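Maltose/maltodextrin transport permease homologue (Bdellovibrio bacteriovorus HD100, PDB 6FFL) binds maltotriose through this MalE domain, which is fused to the transmembrane subunit MalF of an ABC transporter that probably imports maltose and maltodextrins. Local coordinates at residues F199-R204 with Q359-G364; E217-L222 with A229-G234; K28-I33 with A287-K292. All coordinates share one frame; numbering follows the deposited sequence.

Contact 1: F199-R204 with Q359-G364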
loop_
_atom_site.group_PDB
_atom_site.type_symbol
_atom_site.label_atom_id
_atom_site.label_comp_id
_atom_site.label_asym_id
_atom_site.label_seq_id
_atom_site.Cartn_x
_atom_site.Cartn_y
_atom_site.Cartn_z
ATOM N N PHE A 199 -16.015 -0.025 14.898
ATOM C CA PHE A 199 -16.172 1.237 14.174
ATOM C C PHE A 199 -16.601 0.983 12.739
ATOM O O PHE A 199 -17.528 1.628 12.230
ATOM C CB PHE A 199 -14.853 2.020 14.219
ATOM C CG PHE A 199 -14.867 3.296 13.419
ATOM C CD1 PHE A 199 -15.646 4.377 13.813
ATOM C CD2 PHE A 199 -14.098 3.406 12.272
ATOM C CE1 PHE A 199 -15.651 5.543 13.078
ATOM C CE2 PHE A 199 -14.103 4.573 11.530
ATOM C CZ PHE A 199 -14.873 5.635 11.931
ATOM N N ILE A 200 -15.968 0.017 12.080
ATOM C CA ILE A 200 -16.315 -0.242 10.692
ATOM C C ILE A 200 -17.661 -0.957 10.595
ATOM O O ILE A 200 -18.450 -0.688 9.684
ATOM C CB ILE A 200 -15.172 -1.004 10.006
ATOM C CG1 ILE A 200 -14.028 -0.018 9.727
ATOM C CG2 ILE A 200 -15.629 -1.665 8.710
ATOM C CD1 ILE A 200 -12.834 -0.658 9.154
ATOM N N LEU A 201 -17.974 -1.846 11.548
ATOM C CA LEU A 201 -19.319 -2.411 11.572
ATOM C C LEU A 201 -20.373 -1.318 11.706
ATOM O O LEU A 201 -21.445 -1.396 11.095
ATOM C CB LEU A 201 -19.465 -3.421 12.715
ATOM C CG LEU A 201 -18.825 -4.790 12.545
ATOM C CD1 LEU A 201 -19.027 -5.575 13.832
ATOM C CD2 LEU A 201 -19.455 -5.528 11.394
ATOM N N LYS A 202 -20.088 -0.296 12.508
ATOM C CA LYS A 202 -21.053 0.787 12.683
ATOM C C LYS A 202 -21.230 1.568 11.387
ATOM O O LYS A 202 -22.357 1.908 11.012
ATOM C CB LYS A 202 -20.597 1.701 13.826
ATOM C CG LYS A 202 -21.481 2.910 14.109
ATOM C CD LYS A 202 -20.987 3.621 15.371
ATOM C CE LYS A 202 -21.799 4.869 15.695
ATOM N NZ LYS A 202 -21.546 5.959 14.711
ATOM N N LEU A 203 -20.129 1.855 10.685
ATOM C CA LEU A 203 -20.236 2.531 9.392
ATOM C C LEU A 203 -21.107 1.740 8.422
ATOM O O LEU A 203 -21.882 2.324 7.656
ATOM C CB LEU A 203 -18.846 2.741 8.792
ATOM C CG LEU A 203 -17.861 3.689 9.483
ATOM C CD1 LEU A 203 -16.546 3.740 8.723
ATOM C CD2 LEU A 203 -18.448 5.078 9.637
ATOM N N ARG A 204 -21.008 0.407 8.455
ATOM C CA ARG A 204 -21.723 -0.420 7.490
ATOM C C ARG A 204 -23.176 -0.640 7.887
ATOM O O ARG A 204 -24.066 -0.609 7.029
ATOM C CB ARG A 204 -21.008 -1.770 7.328
ATOM C CG ARG A 204 -21.576 -2.681 6.233
ATOM C CD ARG A 204 -21.031 -4.123 6.347
ATOM N NE ARG A 204 -21.637 -4.820 7.478
ATOM C CZ ARG A 204 -21.310 -6.049 7.873
ATOM N NH1 ARG A 204 -20.380 -6.733 7.222
ATOM N NH2 ARG A 204 -21.922 -6.594 8.917
ATOM N N GLN A 359 -12.763 -11.165 8.422
ATOM C CA GLN A 359 -13.708 -11.743 7.472
ATOM C C GLN A 359 -14.849 -12.426 8.207
ATOM O O GLN A 359 -16.012 -12.321 7.801
ATOM C CB GLN A 359 -12.999 -12.731 6.540
ATOM C CG GLN A 359 -13.823 -13.159 5.327
ATOM C CD GLN A 359 -14.798 -14.292 5.630
ATOM O OE1 GLN A 359 -14.611 -15.055 6.579
ATOM N NE2 GLN A 359 -15.853 -14.399 4.824
ATOM N N LYS A 360 -14.536 -13.109 9.309
ATOM C CA LYS A 360 -15.573 -13.793 10.071
ATOM C C LYS A 360 -16.478 -12.803 10.787
ATOM O O LYS A 360 -17.681 -13.047 10.927
ATOM C CB LYS A 360 -14.934 -14.744 11.080
ATOM C CG LYS A 360 -14.186 -15.909 10.461
ATOM C CD LYS A 360 -13.468 -16.688 11.562
ATOM C CE LYS A 360 -12.775 -17.926 11.032
ATOM N NZ LYS A 360 -12.103 -18.673 12.132
ATOM N N VAL A 361 -15.909 -11.700 11.281
ATOM C CA VAL A 361 -16.725 -10.650 11.885
ATOM C C VAL A 361 -17.686 -10.074 10.857
ATOM O O VAL A 361 -18.897 -9.961 11.096
ATOM C CB VAL A 361 -15.832 -9.542 12.464
ATOM C CG1 VAL A 361 -16.702 -8.410 13.013
ATOM C CG2 VAL A 361 -14.929 -10.090 13.527
ATOM N N LEU A 362 -17.149 -9.657 9.709
ATOM C CA LEU A 362 -17.997 -9.046 8.690
ATOM C C LEU A 362 -19.024 -10.026 8.148
ATOM O O LEU A 362 -20.118 -9.614 7.747
ATOM C CB LEU A 362 -17.139 -8.494 7.556
ATOM C CG LEU A 362 -16.254 -7.322 7.982
ATOM C CD1 LEU A 362 -15.400 -6.866 6.826
ATOM C CD2 LEU A 362 -17.080 -6.156 8.517
ATOM N N ALA A 363 -18.704 -11.323 8.128
ATOM C CA ALA A 363 -19.678 -12.323 7.718
ATOM C C ALA A 363 -20.699 -12.632 8.805
ATOM O O ALA A 363 -21.669 -13.352 8.538
ATOM C CB ALA A 363 -18.968 -13.619 7.301
ATOM N N GLY A 364 -20.497 -12.127 10.016
ATOM C CA GLY A 364 -21.503 -12.248 11.057
ATOM C C GLY A 364 -21.410 -13.490 11.911
ATOM O O GLY A 364 -22.404 -13.857 12.548
HETATM O O HOH W 1 -21.375 -8.732 10.952
#
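R204 reaches across to the end of helix 346-362 and gives NH1 to the carbonyl O of L362 at 2.9 Å. The bond is fairly straight (162°) and meets a lone pair in the carbonyl plane, with the acceptor near the guanidinium plane. A water accepts from R204 NH2 and donates to V361 O at 2.8 Å, so the arginine addresses two consecutive carbonyls, one of them indirectly. Next to this polar grip, L201 uses both methyls. CD1 lies 3.8 Å from V361 CG1, and CD2 lies equally far from L362 CD2 while also resting over the rim of one guanidinium face. L362 O lies in the last helical turn, where carbonyls run out of NH partners. There G364, at positive phi, bonds from its N to V361 O in a Schellman motif, and V361 O accepts the water as well. R204 gets there with CG anti to its own nitrogen (chi1 -174°) and a bend at chi3 (73°) that swings the guanidinium over to L201. Farther out, Y358 backs I200 and L201, while P368 and A371 of helix 368-384 pack on L201 and V361.

Contact 2: E217-L222 with A229-G234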
loop_
_atom_site.group_PDB
_atom_site.type_symbol
_atom_site.label_atom_id
_atom_site.label_comp_id
_atom_site.label_asym_id
_atom_site.label_seq_id
_atom_site.Cartn_x
_atom_site.Cartn_y
_atom_site.Cartn_z
ATOM N N GLU A 217 -11.923 -3.164 -6.258
ATOM C CA GLU A 217 -12.363 -2.679 -7.557
ATOM C C GLU A 217 -13.733 -2.022 -7.478
ATOM O O GLU A 217 -14.017 -1.096 -8.246
ATOM C CB GLU A 217 -12.388 -3.817 -8.580
ATOM C CG GLU A 217 -12.634 -3.335 -10.008
ATOM C CD GLU A 217 -11.860 -2.061 -10.358
ATOM O OE1 GLU A 217 -10.641 -1.989 -10.074
ATOM O OE2 GLU A 217 -12.476 -1.127 -10.925
ATOM N N THR A 218 -14.587 -2.482 -6.565
ATOM C CA THR A 218 -15.899 -1.860 -6.410
ATOM C C THR A 218 -15.770 -0.426 -5.900
ATOM O O THR A 218 -16.407 0.491 -6.435
ATOM C CB THR A 218 -16.765 -2.702 -5.474
ATOM O OG1 THR A 218 -17.057 -3.959 -6.107
ATOM C CG2 THR A 218 -18.072 -1.977 -5.144
ATOM N N ALA A 219 -14.933 -0.207 -4.879
ATOM C CA ALA A 219 -14.715 1.153 -4.382
ATOM C C ALA A 219 -14.069 2.020 -5.452
ATOM O O ALA A 219 -14.448 3.182 -5.639
ATOM C CB ALA A 219 -13.853 1.134 -3.117
ATOM N N ASN A 220 -13.104 1.453 -6.176
ATOM C CA ASN A 220 -12.421 2.156 -7.256
ATOM C C ASN A 220 -13.404 2.599 -8.333
ATOM O O ASN A 220 -13.427 3.769 -8.733
ATOM C CB ASN A 220 -11.354 1.229 -7.843
ATOM C CG ASN A 220 -10.363 1.948 -8.730
ATOM O OD1 ASN A 220 -9.790 2.957 -8.348
ATOM N ND2 ASN A 220 -10.142 1.408 -9.922
ATOM N N ALA A 221 -14.235 1.668 -8.810
ATOM C CA ALA A 221 -15.213 2.000 -9.842
ATOM C C ALA A 221 -16.224 3.029 -9.348
ATOM O O ALA A 221 -16.549 3.982 -10.067
ATOM C CB ALA A 221 -15.936 0.740 -10.313
ATOM N N LEU A 222 -16.750 2.844 -8.136
ATOM C CA LEU A 222 -17.766 3.769 -7.640
ATOM C C LEU A 222 -17.228 5.194 -7.570
ATOM O O LEU A 222 -17.942 6.151 -7.901
ATOM C CB LEU A 222 -18.279 3.317 -6.273
ATOM C CG LEU A 222 -19.175 2.063 -6.275
ATOM C CD1 LEU A 222 -19.392 1.545 -4.866
ATOM C CD2 LEU A 222 -20.516 2.321 -6.962
ATOM N N ALA A 229 -18.959 9.800 -2.797
ATOM C CA ALA A 229 -18.433 11.134 -2.492
ATOM C C ALA A 229 -17.024 11.055 -1.922
ATOM O O ALA A 229 -16.173 11.900 -2.230
ATOM C CB ALA A 229 -19.350 11.863 -1.509
ATOM N N MET A 230 -16.759 10.042 -1.098
ATOM C CA MET A 230 -15.491 9.901 -0.406
ATOM C C MET A 230 -14.954 8.493 -0.595
ATOM O O MET A 230 -15.710 7.540 -0.784
ATOM C CB MET A 230 -15.635 10.207 1.092
ATOM C CG MET A 230 -15.878 11.672 1.352
ATOM S SD MET A 230 -16.178 12.096 3.062
ATOM C CE MET A 230 -17.857 11.498 3.309
ATOM N N LEU A 231 -13.632 8.384 -0.548
ATOM C CA LEU A 231 -12.927 7.124 -0.739
ATOM C C LEU A 231 -11.759 7.088 0.232
ATOM O O LEU A 231 -11.193 8.131 0.565
ATOM C CB LEU A 231 -12.440 7.007 -2.196
ATOM C CG LEU A 231 -11.304 6.041 -2.536
ATOM C CD1 LEU A 231 -11.862 4.630 -2.573
ATOM C CD2 LEU A 231 -10.697 6.397 -3.867
ATOM N N ILE A 232 -11.394 5.894 0.706
ATOM C CA ILE A 232 -10.100 5.724 1.357
ATOM C C ILE A 232 -9.247 4.861 0.437
ATOM O O ILE A 232 -9.633 3.739 0.089
ATOM C CB ILE A 232 -10.220 5.119 2.765
ATOM C CG1 ILE A 232 -10.919 6.123 3.688
ATOM C CG2 ILE A 232 -8.803 4.808 3.329
ATOM C CD1 ILE A 232 -11.228 5.572 5.085
ATOM N N ASN A 233 -8.105 5.399 0.015
ATOM C CA ASN A 233 -7.231 4.683 -0.903
ATOM C C ASN A 233 -5.840 5.290 -0.790
ATOM O O ASN A 233 -5.627 6.291 -0.096
ATOM C CB ASN A 233 -7.769 4.747 -2.346
ATOM C CG ASN A 233 -7.351 3.552 -3.194
ATOM O OD1 ASN A 233 -6.508 2.742 -2.785
ATOM N ND2 ASN A 233 -7.951 3.425 -4.378
ATOM N N GLY A 234 -4.881 4.666 -1.479
ATOM C CA GLY A 234 -3.485 5.019 -1.330
ATOM C C GLY A 234 -2.970 5.896 -2.470
ATOM O O GLY A 234 -3.649 6.133 -3.464
#
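L231 turns its CD1 methyl onto the CB of A219, 4.1 Å away, and with that single apolar touch the strand 228-234 meets the helix 216-224 that precedes it in the chain. With CG roughly anti to the backbone nitrogen (chi1 160°), the leucine extends from the sheet toward the helix. A219 faces it with no more than a methyl, which lets the two backbones come within 7.2 Å at the CA atoms of A219 and L231. V158 of the neighbouring strand 157-158 packs against both residues, and L119 of strand 116-121 flanks L231 as well.

The side chains of the strand alternate in the usual way. L231 and N233 face the helix, whereas I232 points away and M230 packs on helix 132-142, so the four-stranded sheet of this lobe carries a helix on each face, as in the α/β lobes of periplasmic binding proteins.

Toward the sugar cleft the contact turns polar. N220 OD1 and N233 ND2 stay 4.4 Å apart, too far for a direct bond, and are joined through Y241: its hydroxyl bonds to N233 ND2 and weakly to N220 OD1. N233 ND2 also bonds to the hydroxyl of Y216, and N233 OD1 takes G234 N at 2.8 Å, although that donor stands 37° above the carbonyl plane. The N233 side chain, about 6 Å from a glucose unit of the bound maltotriose, is thus held at both ends of its amide, which fixes its rotation; the buried polar atoms are met by tyrosine hydroxyls and by G234 N, not by each other.

Contact 3: K28-I33 with A287-K292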
loop_
_atom_site.group_PDB
_atom_site.type_symbol
_atom_site.label_atom_id
_atom_site.label_comp_id
_atom_site.label_asym_id
_atom_site.label_seq_id
_atom_site.Cartn_x
_atom_site.Cartn_y
_atom_site.Cartn_z
ATOM N N LYS A 28 15.872 -0.135 -25.686
ATOM C CA LYS A 28 16.484 0.644 -26.756
ATOM C C LYS A 28 17.931 0.983 -26.422
ATOM O O LYS A 28 18.808 0.919 -27.290
ATOM C CB LYS A 28 15.667 1.916 -27.005
ATOM C CG LYS A 28 16.354 2.950 -27.891
ATOM C CD LYS A 28 15.615 4.290 -27.876
ATOM C CE LYS A 28 14.356 4.256 -28.735
ATOM N NZ LYS A 28 14.295 5.393 -29.707
ATOM N N GLU A 29 18.202 1.331 -25.166
ATOM C CA GLU A 29 19.542 1.708 -24.737
ATOM C C GLU A 29 20.439 0.527 -24.395
ATOM O O GLU A 29 21.653 0.722 -24.255
ATOM C CB GLU A 29 19.465 2.635 -23.530
ATOM C CG GLU A 29 18.809 3.956 -23.808
ATOM C CD GLU A 29 18.733 4.818 -22.565
ATOM O OE1 GLU A 29 19.103 4.337 -21.461
ATOM O OE2 GLU A 29 18.350 6.006 -22.682
ATOM N N ASN A 30 19.896 -0.678 -24.275
ATOM C CA ASN A 30 20.678 -1.853 -23.896
ATOM C C ASN A 30 20.438 -2.975 -24.900
ATOM O O ASN A 30 19.774 -3.970 -24.592
ATOM C CB ASN A 30 20.331 -2.307 -22.477
ATOM C CG ASN A 30 20.737 -1.296 -21.419
ATOM O OD1 ASN A 30 20.057 -0.290 -21.206
ATOM N ND2 ASN A 30 21.864 -1.552 -20.761
ATOM N N PRO A 31 20.969 -2.845 -26.117
ATOM C CA PRO A 31 20.942 -3.977 -27.047
ATOM C C PRO A 31 21.517 -5.218 -26.386
ATOM O O PRO A 31 22.526 -5.162 -25.680
ATOM C CB PRO A 31 21.812 -3.502 -28.216
ATOM C CG PRO A 31 21.772 -2.033 -28.148
ATOM C CD PRO A 31 21.645 -1.673 -26.696
ATOM N N GLY A 32 20.850 -6.343 -26.600
ATOM C CA GLY A 32 21.227 -7.584 -25.982
ATOM C C GLY A 32 20.411 -7.948 -24.763
ATOM O O GLY A 32 20.429 -9.113 -24.352
ATOM N N ILE A 33 19.693 -6.994 -24.172
ATOM C CA ILE A 33 18.851 -7.259 -23.013
ATOM C C ILE A 33 17.409 -6.943 -23.378
ATOM O O ILE A 33 17.111 -5.841 -23.853
ATOM C CB ILE A 33 19.279 -6.441 -21.777
ATOM C CG1 ILE A 33 20.765 -6.621 -21.473
ATOM C CG2 ILE A 33 18.426 -6.827 -20.569
ATOM C CD1 ILE A 33 21.227 -5.789 -20.292
ATOM N N ALA A 287 20.242 -7.957 -14.762
ATOM C CA ALA A 287 19.282 -7.599 -13.721
ATOM C C ALA A 287 19.773 -6.408 -12.909
ATOM O O ALA A 287 18.983 -5.534 -12.526
ATOM C CB ALA A 287 19.026 -8.807 -12.813
ATOM N N VAL A 288 21.075 -6.355 -12.633
ATOM C CA VAL A 288 21.619 -5.237 -11.872
ATOM C C VAL A 288 21.525 -3.949 -12.680
ATOM O O VAL A 288 21.165 -2.894 -12.145
ATOM C CB VAL A 288 23.058 -5.556 -11.427
ATOM C CG1 VAL A 288 23.762 -4.321 -10.899
ATOM C CG2 VAL A 288 23.026 -6.639 -10.352
ATOM N N LYS A 289 21.813 -4.020 -13.984
ATOM C CA LYS A 289 21.649 -2.853 -14.849
ATOM C C LYS A 289 20.211 -2.357 -14.830
ATOM O O LYS A 289 19.959 -1.153 -14.712
ATOM C CB LYS A 289 22.070 -3.182 -16.280
ATOM C CG LYS A 289 23.563 -3.275 -16.489
ATOM C CD LYS A 289 23.876 -3.608 -17.934
ATOM C CE LYS A 289 25.136 -2.908 -18.405
ATOM N NZ LYS A 289 25.797 -3.693 -19.475
ATOM N N LEU A 290 19.249 -3.277 -14.932
ATOM C CA LEU A 290 17.848 -2.880 -14.939
ATOM C C LEU A 290 17.438 -2.280 -13.601
ATOM O O LEU A 290 16.699 -1.288 -13.561
ATOM C CB LEU A 290 16.970 -4.079 -15.288
ATOM C CG LEU A 290 15.480 -3.766 -15.438
ATOM C CD1 LEU A 290 15.281 -2.750 -16.558
ATOM C CD2 LEU A 290 14.700 -5.037 -15.719
ATOM N N LEU A 291 17.901 -2.878 -12.497
ATOM C CA LEU A 291 17.611 -2.355 -11.162
ATOM C C LEU A 291 18.124 -0.928 -10.995
ATOM O O LEU A 291 17.432 -0.067 -10.437
ATOM C CB LEU A 291 18.244 -3.272 -10.111
ATOM C CG LEU A 291 18.309 -2.776 -8.668
ATOM C CD1 LEU A 291 16.922 -2.658 -8.153
ATOM C CD2 LEU A 291 19.116 -3.734 -7.798
ATOM N N LYS A 292 19.353 -0.669 -11.438
ATOM C CA LYS A 292 19.892 0.683 -11.351
ATOM C C LYS A 292 19.105 1.645 -12.235
ATOM O O LYS A 292 18.847 2.789 -11.844
ATOM C CB LYS A 292 21.369 0.683 -11.740
ATOM C CG LYS A 292 22.292 -0.059 -10.758
ATOM C CD LYS A 292 23.730 -0.073 -11.314
ATOM C CE LYS A 292 24.726 -0.682 -10.342
ATOM N NZ LYS A 292 26.080 -0.854 -10.971
#
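K289 carries the apolar part of this contact with its aliphatic chain and not with its amine. Its CD methylene lies 4.2 Å from I33 CD1, and the two side chains cross at about a right angle, the tip of the isoleucine meeting the flank of the lysine. The side chain of N30 comes up against the same methylene, so one carbon of K289 is shared by two residues from the two ends of a turn. The lysine leaves its helix with CG anti to the carbonyl carbon (chi1 -75°), and an extended chi2 (180°) carries CD out to N30 and I33; chi3 steers only the amine end beyond it. All of this is van der Waals packing over a modest area, with the backbones well apart: the closest CA pairs, N30 with K289 and I33 with L290, are each 9.2 Å apart.

Backbone hydrogen bonding shapes the partner of the lysine. Helix 13-29 ends just before N30, and a type II turn runs from N30 to I33, closed by I33 N on N30 O at 3.1 Å. G32 takes the positive phi of the third turn position, and its backbone also bonds to V3. Strand 4-9, helix 13-29 and strand 34-39, whose two strands pair in parallel, make a beta-alpha-beta unit that opens the first lobe of this binding domain, and this turn is the connection from its helix to its second strand.

Hydrophobic burial increases inward from the lysine. I33 rests on F26 of helix 13-29. L290, one residue after K289, packs on L23 and F26 of that helix and on L61 of strand 61-65; it lies beneath the contact and does not touch 28-33.

Burial and chemistry change together across the three contacts. Contact 2 is the core case: all its touching residues are buried, and a methyl touch sits beside an asparagine amide held by tyrosine hydroxyls near the sugar, with a weaker link to a second asparagine. Contact 1 is partly buried and joins two helices through a direct arginine-carbonyl bond and leucine packing. Contact 3, whose centre lies about 28 Å from the centre of the chain, is peripheral and relies on one methylene of a lysine. Contacts 1 and 2 are close, with nearest atoms about 7 Å apart, and helices 191-205 and 216-224 are consecutive in the chain. Contact 3 belongs to the other lobe.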